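Local coordinates for putative protein (Aquifex aeolicus, PDB 1T6T) that is of unknown function but carries a Toprim domain, as in RNase M5-like proteins, and so may act on nucleic acids, at residues 33-37 / 38-42; 44-48 / 49-53. All blocks are in the same frame, centred on the assembly; numbering follows the deposited sequence.

Contact 1 of 2, residues 33-37 / 38-42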
loop_
_atom_site.group_PDB
_atom_site.type_symbol
_atom_site.label_atom_id
_atom_site.label_comp_id
_atom_site.label_asym_id
_atom_site.label_seq_id
_atom_site.Cartn_x
_atom_site.Cartn_y
_atom_site.Cartn_z
ATOM N N LYS B 33 -10.058 -4.193 -9.626
ATOM C CA LYS B 33 -11.062 -3.776 -10.601
ATOM C C LYS B 33 -10.571 -3.992 -12.028
ATOM O O LYS B 33 -11.332 -4.420 -12.897
ATOM C CB LYS B 33 -11.433 -2.305 -10.390
ATOM C CG LYS B 33 -12.313 -2.080 -9.174
ATOM C CD LYS B 33 -12.693 -0.618 -9.005
ATOM C CE LYS B 33 -13.817 -0.464 -7.986
ATOM N NZ LYS B 33 -13.485 -1.098 -6.679
ATOM N N ALA B 34 -9.299 -3.699 -12.265
ATOM C CA ALA B 34 -8.711 -3.871 -13.587
ATOM C C ALA B 34 -8.785 -5.337 -14.014
ATOM O O ALA B 34 -9.083 -5.648 -15.171
ATOM C CB ALA B 34 -7.261 -3.394 -13.581
ATOM N N LEU B 35 -8.507 -6.241 -13.078
ATOM C CA LEU B 35 -8.558 -7.670 -13.371
ATOM C C LEU B 35 -9.990 -8.138 -13.600
ATOM O O LEU B 35 -10.246 -9.016 -14.426
ATOM C CB LEU B 35 -7.935 -8.468 -12.222
ATOM C CG LEU B 35 -6.414 -8.320 -12.110
ATOM C CD1 LEU B 35 -5.921 -8.898 -10.786
ATOM C CD2 LEU B 35 -5.756 -9.015 -13.298
ATOM N N SER B 36 -10.923 -7.545 -12.862
ATOM C CA SER B 36 -12.329 -7.902 -12.971
ATOM C C SER B 36 -12.853 -7.667 -14.388
ATOM O O SER B 36 -13.719 -8.397 -14.865
ATOM C CB SER B 36 -13.149 -7.085 -11.968
ATOM O OG SER B 36 -14.516 -7.460 -12.008
ATOM N N LYS B 37 -12.323 -6.651 -15.059
ATOM C CA LYS B 37 -12.749 -6.339 -16.420
ATOM C C LYS B 37 -12.450 -7.477 -17.389
ATOM O O LYS B 37 -13.099 -7.603 -18.427
ATOM C CB LYS B 37 -12.071 -5.057 -16.902
ATOM C CG LYS B 37 -12.496 -3.824 -16.122
ATOM C CD LYS B 37 -11.924 -2.554 -16.728
ATOM C CE LYS B 37 -12.411 -1.329 -15.971
ATOM N NZ LYS B 37 -13.897 -1.265 -15.941
ATOM N N PHE B 38 -11.465 -8.303 -17.045
ATOM C CA PHE B 38 -11.082 -9.437 -17.876
ATOM C C PHE B 38 -11.669 -10.727 -17.309
ATOM O O PHE B 38 -11.227 -11.821 -17.642
ATOM C CB PHE B 38 -9.557 -9.538 -17.951
ATOM C CG PHE B 38 -8.917 -8.400 -18.689
ATOM C CD1 PHE B 38 -8.890 -8.384 -20.080
ATOM C CD2 PHE B 38 -8.370 -7.324 -17.993
ATOM C CE1 PHE B 38 -8.329 -7.311 -20.772
ATOM C CE2 PHE B 38 -7.806 -6.247 -18.674
ATOM C CZ PHE B 38 -7.786 -6.240 -20.068
ATOM N N SER B 39 -12.678 -10.577 -16.459
ATOM C CA SER B 39 -13.353 -11.706 -15.832
ATOM C C SER B 39 -12.467 -12.503 -14.878
ATOM O O SER B 39 -12.677 -13.697 -14.671
ATOM C CB SER B 39 -13.945 -12.633 -16.898
ATOM O OG SER B 39 -14.955 -11.957 -17.632
ATOM N N ILE B 40 -11.466 -11.842 -14.312
ATOM C CA ILE B 40 -10.592 -12.486 -13.340
ATOM C C ILE B 40 -11.084 -11.939 -12.005
ATOM O O ILE B 40 -10.818 -10.787 -11.653
ATOM C CB ILE B 40 -9.112 -12.128 -13.585
ATOM C CG1 ILE B 40 -8.677 -12.682 -14.950
ATOM C CG2 ILE B 40 -8.241 -12.726 -12.479
ATOM C CD1 ILE B 40 -7.253 -12.334 -15.347
ATOM N N LYS B 41 -11.813 -12.777 -11.275
ATOM C CA LYS B 41 -12.429 -12.392 -10.010
ATOM C C LYS B 41 -11.817 -12.913 -8.708
ATOM O O LYS B 41 -12.016 -12.310 -7.656
ATOM C CB LYS B 41 -13.903 -12.800 -10.047
ATOM C CG LYS B 41 -14.668 -12.270 -11.257
ATOM C CD LYS B 41 -14.834 -10.764 -11.188
ATOM C CE LYS B 41 -15.673 -10.360 -9.980
ATOM N NZ LYS B 41 -15.853 -8.883 -9.873
ATOM N N ASN B 42 -11.089 -14.023 -8.771
ATOM C CA ASN B 42 -10.494 -14.609 -7.572
ATOM C C ASN B 42 -9.257 -13.807 -7.192
ATOM O O ASN B 42 -8.125 -14.274 -7.312
ATOM C CB ASN B 42 -10.149 -16.081 -7.840
ATOM C CG ASN B 42 -9.763 -16.834 -6.580
ATOM O OD1 ASN B 42 -10.086 -16.417 -5.465
ATOM N ND2 ASN B 42 -9.082 -17.962 -6.753
HETATM O O HOH W 1 -14.273 -10.183 -19.482
#

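Contact 2 of 2, residues 44-48 / 49-53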
loop_
_atom_site.group_PDB
_atom_site.type_symbol
_atom_site.label_atom_id
_atom_site.label_comp_id
_atom_site.label_asym_id
_atom_site.label_seq_id
_atom_site.Cartn_x
_atom_site.Cartn_y
_atom_site.Cartn_z
ATOM N N ILE B 44 -7.576 -10.872 -4.228
ATOM C CA ILE B 44 -7.645 -10.234 -2.919
ATOM C C ILE B 44 -6.741 -9.014 -2.962
ATOM O O ILE B 44 -5.587 -9.110 -3.384
ATOM C CB ILE B 44 -7.133 -11.151 -1.779
ATOM C CG1 ILE B 44 -8.073 -12.344 -1.595
ATOM C CG2 ILE B 44 -7.032 -10.349 -0.470
ATOM C CD1 ILE B 44 -7.607 -13.314 -0.527
ATOM N N ASP B 45 -7.271 -7.869 -2.549
ATOM C CA ASP B 45 -6.468 -6.648 -2.512
ATOM C C ASP B 45 -5.970 -6.467 -1.081
ATOM O O ASP B 45 -6.745 -6.550 -0.126
ATOM C CB ASP B 45 -7.286 -5.439 -2.997
ATOM C CG ASP B 45 -8.616 -5.280 -2.275
ATOM O OD1 ASP B 45 -9.275 -6.294 -1.963
ATOM O OD2 ASP B 45 -9.014 -4.121 -2.041
ATOM N N LEU B 46 -4.668 -6.234 -0.942
ATOM C CA LEU B 46 -4.022 -6.103 0.360
ATOM C C LEU B 46 -4.270 -4.813 1.148
ATOM O O LEU B 46 -4.386 -4.848 2.372
ATOM C CB LEU B 46 -2.513 -6.311 0.187
ATOM C CG LEU B 46 -1.647 -6.533 1.428
ATOM C CD1 LEU B 46 -2.059 -7.822 2.131
ATOM C CD2 LEU B 46 -0.185 -6.603 1.009
ATOM N N SER B 47 -4.341 -3.675 0.468
ATOM C CA SER B 47 -4.553 -2.419 1.182
ATOM C C SER B 47 -5.805 -2.490 2.046
ATOM O O SER B 47 -6.866 -2.913 1.587
ATOM C CB SER B 47 -4.667 -1.250 0.201
ATOM O OG SER B 47 -4.786 -0.022 0.908
ATOM N N GLY B 48 -5.673 -2.084 3.304
ATOM C CA GLY B 48 -6.806 -2.124 4.207
ATOM C C GLY B 48 -6.891 -3.438 4.964
ATOM O O GLY B 48 -7.836 -3.666 5.721
ATOM N N LYS B 49 -5.911 -4.313 4.756
ATOM C CA LYS B 49 -5.881 -5.599 5.447
ATOM C C LYS B 49 -4.540 -5.836 6.140
ATOM O O LYS B 49 -3.509 -5.315 5.714
ATOM C CB LYS B 49 -6.122 -6.752 4.460
ATOM C CG LYS B 49 -7.432 -6.677 3.677
ATOM C CD LYS B 49 -7.619 -7.931 2.820
ATOM C CE LYS B 49 -8.960 -7.936 2.090
ATOM N NZ LYS B 49 -9.090 -6.832 1.101
ATOM N N ARG B 50 -4.558 -6.603 7.228
ATOM C CA ARG B 50 -3.319 -6.959 7.916
ATOM C C ARG B 50 -2.783 -8.094 7.051
ATOM O O ARG B 50 -3.564 -8.787 6.398
ATOM C CB ARG B 50 -3.607 -7.489 9.320
ATOM C CG ARG B 50 -4.333 -6.506 10.215
ATOM C CD ARG B 50 -4.858 -7.198 11.456
ATOM N NE ARG B 50 -5.599 -6.284 12.319
ATOM C CZ ARG B 50 -6.245 -6.658 13.418
ATOM N NH1 ARG B 50 -6.242 -7.934 13.789
ATOM N NH2 ARG B 50 -6.893 -5.760 14.146
ATOM N N TYR B 51 -1.470 -8.292 7.027
ATOM C CA TYR B 51 -0.924 -9.367 6.213
ATOM C C TYR B 51 -1.533 -10.684 6.686
ATOM O O TYR B 51 -1.855 -11.554 5.877
ATOM C CB TYR B 51 0.604 -9.419 6.326
ATOM C CG TYR B 51 1.290 -8.102 6.028
ATOM C CD1 TYR B 51 0.892 -7.312 4.954
ATOM C CD2 TYR B 51 2.342 -7.648 6.824
ATOM C CE1 TYR B 51 1.521 -6.102 4.676
ATOM C CE2 TYR B 51 2.979 -6.441 6.556
ATOM C CZ TYR B 51 2.563 -5.672 5.481
ATOM O OH TYR B 51 3.183 -4.472 5.216
ATOM N N ALA B 52 -1.710 -10.815 7.999
ATOM C CA ALA B 52 -2.289 -12.024 8.579
ATOM C C ALA B 52 -3.739 -12.242 8.151
ATOM O O ALA B 52 -4.231 -13.371 8.179
ATOM C CB ALA B 52 -2.197 -11.974 10.110
ATOM N N ASP B 53 -4.432 -11.169 7.768
ATOM C CA ASP B 53 -5.821 -11.302 7.326
ATOM C C ASP B 53 -5.874 -12.143 6.051
ATOM O O ASP B 53 -6.805 -12.922 5.851
ATOM C CB ASP B 53 -6.464 -9.934 7.045
ATOM C CG ASP B 53 -6.735 -9.127 8.310
ATOM O OD1 ASP B 53 -6.840 -9.722 9.403
ATOM O OD2 ASP B 53 -6.866 -7.887 8.204
HETATM O O HOH W 2 -9.267 -4.126 2.121
#

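Contact 1 of 2, residues 33-37 / 38-42
The carbonyl oxygen of L35 is gripped by two backbone amides, F38 N at 3.0 Å and I40 N at 3.1 Å, which reach it from opposite faces of the carbonyl plane. The second of these bonds belongs to a Schellman motif that ends helix 29-36. Its other bond runs from S39 N to S36 O (2.9 Å) and closes a type I turn over S36 to S39. S39, the C-prime residue, turns the chain with a positive phi of 66°, and a water joins its OG to the carbonyl oxygen of K37. On the buried side of the turn, L35 CB lies 4.1 Å from I40 CB, and both side chains continue inward against I24 of strand 23-26 and L15 of helix 8-18. F38 lays the edge of its ring along the helix end, with CD2 3.4 Å from A34 O, while I12 and I112 also touch its side chain. On the outer side, K41 doubles back toward the helix. Bends at chi2 and chi3 (-69° and -63°) fold its chain over S36, and K41 NZ donates to S36 OG at 2.9 Å.

Contact 2 of 2, residues 44-48 / 49-53
The loop from parallel strand 43-45 to helix 51-58 is built round a type II turn, L46 to K49, closed by K49 N donating to L46 O at 2.9 Å. G48 takes the third position with phi 91°, where a side chain would jam against the carbonyl oxygen of S47. From the end of the turn, K49 runs back extended as far as CE, crossing the side chains of I44 and D45 at about a right angle. The last bend, chi4 at 64°, turns NZ onto D45 O, a 2.7 Å bond lying in the carbonyl plane. The same ammonium group forms a salt bridge with D45 OD1 at 3.1 Å, weak as a hydrogen bond, and donates to a water that also binds S47 O. I44 CG2 packs against the far methylenes of K49, 4.0 Å from CE. A methionine in place of K49 would probably leave D45 O without this donor and remove the salt bridge to D45 OD1, untying the strand end from the turn. Farther on, L46 CD2 meets the edge of the Y51 ring at CE1, 4.1 Å away, while Y51 OH is hydrogen-bonded to S47 OG of the second subunit. R50 N donates almost straight to D53 OD2, met from above the carboxylate plane, and D53 N bonds to R50 O; these two bonds tie R50 to D53 across the start of helix 51-58, completing a strand-to-helix connection of the Toprim domain.

In the fold
After helix 8-18 and strand 23-26, the chain runs through helix 29-36 into contact 1, where the end of that helix turns over into the loop toward strand 43-45. Contact 2 begins within strand 43-45 and continues through the turn into helix 51-58; that strand, outermost in the parallel sheet within this chain, pairs with strand 23-26. The two are in series, neither enclosing nor crossing the other, with centres about 18 Å apart and no direct touch between them. Contact 1 joins helix 29-36 to helix 8-18 and the sheet, whereas contact 2 brings the sheet edge together with helices 51-58 and 73-88 and with the second subunit.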